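2-amino-4-hydroxy-6-hydroxymethyldihydropteridine pyrophosphokinase (PDB 1CBK) probably catalyses the transfer of pyrophosphate from ATP to 6-hydroxymethyl-7,8-dihydropterin, a step in folate biosynthesis. Local coordinates at residues T63-Q75 with I98-L111. Numbering follows the deposited sequence.
Sequences TELSPLKLLDELQ and ILLYGNEIIQNERL
Asp72 OD1 takes two bonds from the end of Arg110. Arg110 NH2 is 2.9 Å from Asp72 OD1 and meets it nearly along the C-O axis; Arg110 NH1, 3.1 Å from Asp72 OD1, comes from the syn side but well out of the carboxylate plane. The two nitrogens approach end-on, with the carboxylate and guanidinium planes turned 26° against each other. The arginine chain bends about CG-CD (chi3 63°), and its guanidinium reaches the helix at Leu71 and Asp72. Leu71 CD2 lies against one face of it, displaced toward the rim. A water accepts from Arg110 NE; its further link to Gln75 is doubtful, because the modelled amide puts Gln75 NE2 close to Arg110 NH2, another donor.

At the start of the helix, Tyr101 OH donates to Leu65 O over 2.6 Å, tilted somewhat from the carbonyl plane. The ring reaches there because CG is anti to the backbone N (chi1 -175°). Pro67 CG sits over the ring centre in a CH-pi contact, 3.6 Å from the centroid of Tyr101. Ile106 CD1 presses on the same proline carbon, and Leu111 CD1 meets Pro67 CB. Ser66 N-caps the helix, with a weak bond from Lys69 N to Ser66 OG.

Between these ends the packing is aliphatic. Ile98 CG1 touches Leu74 CD1 at 3.6 Å, and Ile98 CD1 lies near Leu70 and Leu71. Leu111 CD2 meets Leu71 CD2 at 3.9 Å. Leu70 also packs on Ile61 of strand 54-63, and Tyr101 on Ile2 of strand 2-10.

Residues 67-75 thus run roughly antiparallel to 98-101. This is the second helix packing on strand 95-101, an outermost strand of this chain's antiparallel sheet, in the ferredoxin-like alpha+beta core of HPPK.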
loop_
_atom_site.group_PDB
_atom_site.type_symbol
_atom_site.label_atom_id
_atom_site.label_comp_id
_atom_site.label_asym_id
_atom_site.label_seq_id
_atom_site.Cartn_x
_atom_site.Cartn_y
_atom_site.Cartn_z
ATOM N N THR A 63 -16.310 -12.812 -16.249
ATOM C CA THR A 63 -17.124 -13.615 -15.371
ATOM C C THR A 63 -18.521 -13.059 -15.147
ATOM O O THR A 63 -18.784 -11.853 -15.332
ATOM C CB THR A 63 -16.404 -13.787 -13.992
ATOM O OG1 THR A 63 -17.104 -14.735 -13.179
ATOM C CG2 THR A 63 -16.342 -12.475 -13.237
ATOM N N GLU A 64 -19.415 -13.951 -14.735
ATOM C CA GLU A 64 -20.784 -13.587 -14.415
ATOM C C GLU A 64 -20.973 -13.764 -12.917
ATOM O O GLU A 64 -22.069 -13.538 -12.398
ATOM C CB GLU A 64 -21.784 -14.406 -15.227
ATOM C CG GLU A 64 -21.632 -14.135 -16.735
ATOM C CD GLU A 64 -22.779 -14.680 -17.582
ATOM O OE1 GLU A 64 -23.665 -15.375 -17.035
ATOM O OE2 GLU A 64 -22.798 -14.402 -18.799
ATOM N N LEU A 65 -19.897 -14.150 -12.220
ATOM C CA LEU A 65 -19.948 -14.298 -10.766
ATOM C C LEU A 65 -19.988 -12.891 -10.158
ATOM O O LEU A 65 -19.358 -11.965 -10.688
ATOM C CB LEU A 65 -18.697 -15.047 -10.225
ATOM C CG LEU A 65 -18.416 -16.513 -10.625
ATOM C CD1 LEU A 65 -17.087 -17.010 -10.036
ATOM C CD2 LEU A 65 -19.549 -17.415 -10.176
ATOM N N SER A 66 -20.768 -12.722 -9.091
ATOM C CA SER A 66 -20.863 -11.436 -8.392
ATOM C C SER A 66 -19.514 -11.236 -7.674
ATOM O O SER A 66 -18.726 -12.184 -7.535
ATOM C CB SER A 66 -22.010 -11.475 -7.380
ATOM O OG SER A 66 -21.659 -12.261 -6.261
ATOM N N PRO A 67 -19.227 -10.012 -7.204
ATOM C CA PRO A 67 -17.943 -9.798 -6.521
ATOM C C PRO A 67 -17.694 -10.734 -5.333
ATOM O O PRO A 67 -16.610 -11.282 -5.201
ATOM C CB PRO A 67 -18.033 -8.332 -6.065
ATOM C CG PRO A 67 -18.907 -7.704 -7.089
ATOM C CD PRO A 67 -19.970 -8.745 -7.363
ATOM N N LEU A 68 -18.689 -10.903 -4.466
ATOM C CA LEU A 68 -18.526 -11.769 -3.304
ATOM C C LEU A 68 -18.436 -13.260 -3.648
ATOM O O LEU A 68 -17.769 -14.011 -2.937
ATOM C CB LEU A 68 -19.604 -11.503 -2.252
ATOM C CG LEU A 68 -19.477 -10.169 -1.502
ATOM C CD1 LEU A 68 -20.669 -9.991 -0.560
ATOM C CD2 LEU A 68 -18.174 -10.089 -0.717
ATOM N N LYS A 69 -19.079 -13.686 -4.738
ATOM C CA LYS A 69 -19.007 -15.084 -5.135
ATOM C C LYS A 69 -17.642 -15.363 -5.766
ATOM O O LYS A 69 -17.081 -16.443 -5.585
ATOM C CB LYS A 69 -20.153 -15.457 -6.072
ATOM C CG LYS A 69 -21.480 -15.489 -5.337
ATOM C CD LYS A 69 -22.532 -16.221 -6.139
ATOM C CE LYS A 69 -23.908 -16.202 -5.475
ATOM N NZ LYS A 69 -24.873 -17.047 -6.254
ATOM N N LEU A 70 -17.115 -14.387 -6.508
ATOM C CA LEU A 70 -15.790 -14.515 -7.090
ATOM C C LEU A 70 -14.782 -14.612 -5.924
ATOM O O LEU A 70 -13.857 -15.430 -5.980
ATOM C CB LEU A 70 -15.466 -13.318 -7.985
ATOM C CG LEU A 70 -14.055 -13.285 -8.599
ATOM C CD1 LEU A 70 -13.824 -14.552 -9.460
ATOM C CD2 LEU A 70 -13.891 -11.994 -9.438
ATOM N N LEU A 71 -14.947 -13.783 -4.886
ATOM C CA LEU A 71 -14.064 -13.821 -3.715
ATOM C C LEU A 71 -14.149 -15.211 -3.051
ATOM O O LEU A 71 -13.115 -15.796 -2.700
ATOM C CB LEU A 71 -14.419 -12.733 -2.664
ATOM C CG LEU A 71 -13.525 -12.747 -1.390
ATOM C CD1 LEU A 71 -12.068 -12.513 -1.769
ATOM C CD2 LEU A 71 -13.963 -11.704 -0.357
ATOM N N ASP A 72 -15.372 -15.704 -2.837
ATOM C CA ASP A 72 -15.575 -17.028 -2.236
ATOM C C ASP A 72 -14.796 -18.092 -2.997
ATOM O O ASP A 72 -14.157 -18.951 -2.392
ATOM C CB ASP A 72 -17.044 -17.429 -2.277
ATOM C CG ASP A 72 -17.864 -16.768 -1.206
ATOM O OD1 ASP A 72 -17.290 -16.212 -0.257
ATOM O OD2 ASP A 72 -19.107 -16.819 -1.322
ATOM N N GLU A 73 -14.903 -18.052 -4.322
ATOM C CA GLU A 73 -14.218 -18.998 -5.198
ATOM C C GLU A 73 -12.713 -18.866 -5.132
ATOM O O GLU A 73 -12.015 -19.871 -5.117
ATOM C CB GLU A 73 -14.698 -18.849 -6.646
ATOM C CG GLU A 73 -16.127 -19.372 -6.896
ATOM C CD GLU A 73 -16.322 -20.820 -6.422
ATOM O OE1 GLU A 73 -15.775 -21.747 -7.056
ATOM O OE2 GLU A 73 -17.017 -21.032 -5.409
ATOM N N LEU A 74 -12.188 -17.642 -5.093
ATOM C CA LEU A 74 -10.737 -17.488 -5.015
ATOM C C LEU A 74 -10.220 -18.014 -3.674
ATOM O O LEU A 74 -9.133 -18.584 -3.598
ATOM C CB LEU A 74 -10.316 -16.034 -5.213
ATOM C CG LEU A 74 -10.651 -15.442 -6.576
ATOM C CD1 LEU A 74 -10.189 -13.984 -6.585
ATOM C CD2 LEU A 74 -9.984 -16.245 -7.714
ATOM N N GLN A 75 -10.980 -17.782 -2.609
ATOM C CA GLN A 75 -10.590 -18.248 -1.281
ATOM C C GLN A 75 -10.650 -19.782 -1.232
ATOM O O GLN A 75 -9.818 -20.420 -0.586
ATOM C CB GLN A 75 -11.460 -17.607 -0.192
ATOM C CG GLN A 75 -11.274 -16.089 -0.118
ATOM C CD GLN A 75 -12.076 -15.424 0.986
ATOM O OE1 GLN A 75 -11.584 -14.527 1.663
ATOM N NE2 GLN A 75 -13.305 -15.846 1.165
ATOM N N ILE A 98 -8.448 -9.732 -5.995
ATOM C CA ILE A 98 -9.249 -9.093 -7.041
ATOM C C ILE A 98 -8.786 -7.628 -7.123
ATOM O O ILE A 98 -8.937 -6.864 -6.176
ATOM C CB ILE A 98 -10.765 -9.107 -6.723
ATOM C CG1 ILE A 98 -11.277 -10.535 -6.520
ATOM C CG2 ILE A 98 -11.519 -8.456 -7.889
ATOM C CD1 ILE A 98 -12.604 -10.622 -5.765
ATOM N N LEU A 99 -8.142 -7.268 -8.224
ATOM C CA LEU A 99 -7.652 -5.907 -8.411
ATOM C C LEU A 99 -8.771 -5.011 -8.914
ATOM O O LEU A 99 -8.968 -3.908 -8.412
ATOM C CB LEU A 99 -6.538 -5.872 -9.447
ATOM C CG LEU A 99 -5.201 -6.566 -9.224
ATOM C CD1 LEU A 99 -4.351 -6.417 -10.503
ATOM C CD2 LEU A 99 -4.480 -5.920 -8.026
ATOM N N LEU A 100 -9.498 -5.509 -9.907
ATOM C CA LEU A 100 -10.570 -4.752 -10.560
ATOM C C LEU A 100 -11.728 -5.665 -10.910
ATOM O O LEU A 100 -11.526 -6.827 -11.275
ATOM C CB LEU A 100 -10.036 -4.129 -11.858
ATOM C CG LEU A 100 -8.844 -3.174 -11.690
ATOM C CD1 LEU A 100 -8.179 -2.930 -13.042
ATOM C CD2 LEU A 100 -9.282 -1.856 -11.008
ATOM N N TYR A 101 -12.935 -5.122 -10.796
ATOM C CA TYR A 101 -14.160 -5.843 -11.103
ATOM C C TYR A 101 -14.942 -4.864 -11.963
ATOM O O TYR A 101 -15.701 -4.029 -11.452
ATOM C CB TYR A 101 -14.940 -6.179 -9.824
ATOM C CG TYR A 101 -16.175 -7.030 -10.078
ATOM C CD1 TYR A 101 -16.093 -8.422 -10.086
ATOM C CD2 TYR A 101 -17.416 -6.436 -10.339
ATOM C CE1 TYR A 101 -17.222 -9.216 -10.355
ATOM C CE2 TYR A 101 -18.542 -7.215 -10.609
ATOM C CZ TYR A 101 -18.439 -8.597 -10.617
ATOM O OH TYR A 101 -19.541 -9.354 -10.919
ATOM N N GLY A 102 -14.727 -4.960 -13.271
ATOM C CA GLY A 102 -15.364 -4.052 -14.206
ATOM C C GLY A 102 -14.822 -2.687 -13.824
ATOM O O GLY A 102 -13.645 -2.529 -13.485
ATOM N N ASN A 103 -15.721 -1.726 -13.776
ATOM C CA ASN A 103 -15.383 -0.372 -13.410
ATOM C C ASN A 103 -15.991 -0.089 -12.074
ATOM O O ASN A 103 -16.142 1.064 -11.698
ATOM C CB ASN A 103 -16.000 0.587 -14.406
ATOM C CG ASN A 103 -14.981 1.201 -15.289
ATOM O OD1 ASN A 103 -14.083 1.924 -14.816
ATOM N ND2 ASN A 103 -15.080 0.916 -16.590
ATOM N N GLU A 104 -16.366 -1.136 -11.353
ATOM C CA GLU A 104 -16.999 -0.939 -10.068
ATOM C C GLU A 104 -16.069 -0.609 -8.933
ATOM O O GLU A 104 -14.891 -0.971 -8.930
ATOM C CB GLU A 104 -17.859 -2.142 -9.719
ATOM C CG GLU A 104 -18.911 -2.396 -10.792
ATOM C CD GLU A 104 -19.791 -3.593 -10.519
ATOM O OE1 GLU A 104 -20.032 -3.929 -9.332
ATOM O OE2 GLU A 104 -20.251 -4.196 -11.522
ATOM N N ILE A 105 -16.625 0.109 -7.972
ATOM C CA ILE A 105 -15.921 0.500 -6.772
ATOM C C ILE A 105 -16.701 -0.188 -5.663
ATOM O O ILE A 105 -17.864 0.118 -5.444
ATOM C CB ILE A 105 -15.892 2.040 -6.602
ATOM C CG1 ILE A 105 -15.086 2.645 -7.748
ATOM C CG2 ILE A 105 -15.256 2.431 -5.273
ATOM C CD1 ILE A 105 -14.853 4.116 -7.611
ATOM N N ILE A 106 -16.060 -1.156 -5.005
ATOM C CA ILE A 106 -16.683 -1.927 -3.943
ATOM C C ILE A 106 -15.796 -1.836 -2.725
ATOM O O ILE A 106 -14.652 -2.253 -2.738
ATOM C CB ILE A 106 -16.842 -3.408 -4.372
ATOM C CG1 ILE A 106 -17.593 -3.473 -5.698
ATOM C CG2 ILE A 106 -17.603 -4.205 -3.325
ATOM C CD1 ILE A 106 -17.656 -4.816 -6.275
ATOM N N GLN A 107 -16.316 -1.241 -1.672
ATOM C CA GLN A 107 -15.538 -1.093 -0.458
ATOM C C GLN A 107 -16.507 -1.465 0.663
ATOM O O GLN A 107 -17.368 -0.664 1.029
ATOM C CB GLN A 107 -15.013 0.354 -0.325
ATOM C CG GLN A 107 -14.339 0.946 -1.592
ATOM C CD GLN A 107 -12.916 0.446 -1.871
ATOM O OE1 GLN A 107 -12.243 -0.087 -0.982
ATOM N NE2 GLN A 107 -12.433 0.672 -3.100
ATOM N N ASN A 108 -16.432 -2.723 1.109
ATOM C CA ASN A 108 -17.299 -3.255 2.170
ATOM C C ASN A 108 -16.530 -4.113 3.170
ATOM O O ASN A 108 -15.307 -4.080 3.188
ATOM C CB ASN A 108 -18.526 -4.014 1.601
ATOM C CG ASN A 108 -18.168 -5.177 0.668
ATOM O OD1 ASN A 108 -18.731 -5.288 -0.423
ATOM N ND2 ASN A 108 -17.288 -6.071 1.109
ATOM N N GLU A 109 -17.237 -4.912 3.964
ATOM C CA GLU A 109 -16.605 -5.762 4.986
ATOM C C GLU A 109 -15.591 -6.782 4.486
ATOM O O GLU A 109 -14.611 -7.066 5.175
ATOM C CB GLU A 109 -17.683 -6.498 5.789
ATOM C CG GLU A 109 -18.054 -5.840 7.106
ATOM C CD GLU A 109 -17.271 -6.411 8.270
ATOM O OE1 GLU A 109 -17.595 -7.551 8.698
ATOM O OE2 GLU A 109 -16.334 -5.732 8.751
ATOM N N ARG A 110 -15.857 -7.343 3.304
ATOM C CA ARG A 110 -14.997 -8.355 2.698
ATOM C C ARG A 110 -14.193 -7.900 1.481
ATOM O O ARG A 110 -13.188 -8.527 1.141
ATOM C CB ARG A 110 -15.843 -9.569 2.300
ATOM C CG ARG A 110 -16.643 -10.210 3.441
ATOM C CD ARG A 110 -17.393 -11.464 2.974
ATOM N NE ARG A 110 -16.453 -12.497 2.530
ATOM C CZ ARG A 110 -16.718 -13.418 1.606
ATOM N NH1 ARG A 110 -17.903 -13.450 1.000
ATOM N NH2 ARG A 110 -15.784 -14.306 1.282
ATOM N N LEU A 111 -14.609 -6.816 0.826
ATOM C CA LEU A 111 -13.905 -6.348 -0.372
ATOM C C LEU A 111 -13.414 -4.908 -0.338
ATOM O O LEU A 111 -14.059 -4.046 0.224
ATOM C CB LEU A 111 -14.799 -6.518 -1.601
ATOM C CG LEU A 111 -15.096 -7.948 -2.052
ATOM C CD1 LEU A 111 -16.200 -7.918 -3.058
ATOM C CD2 LEU A 111 -13.835 -8.578 -2.630
HETATM O O HOH W 1 -13.711 -12.710 3.300
#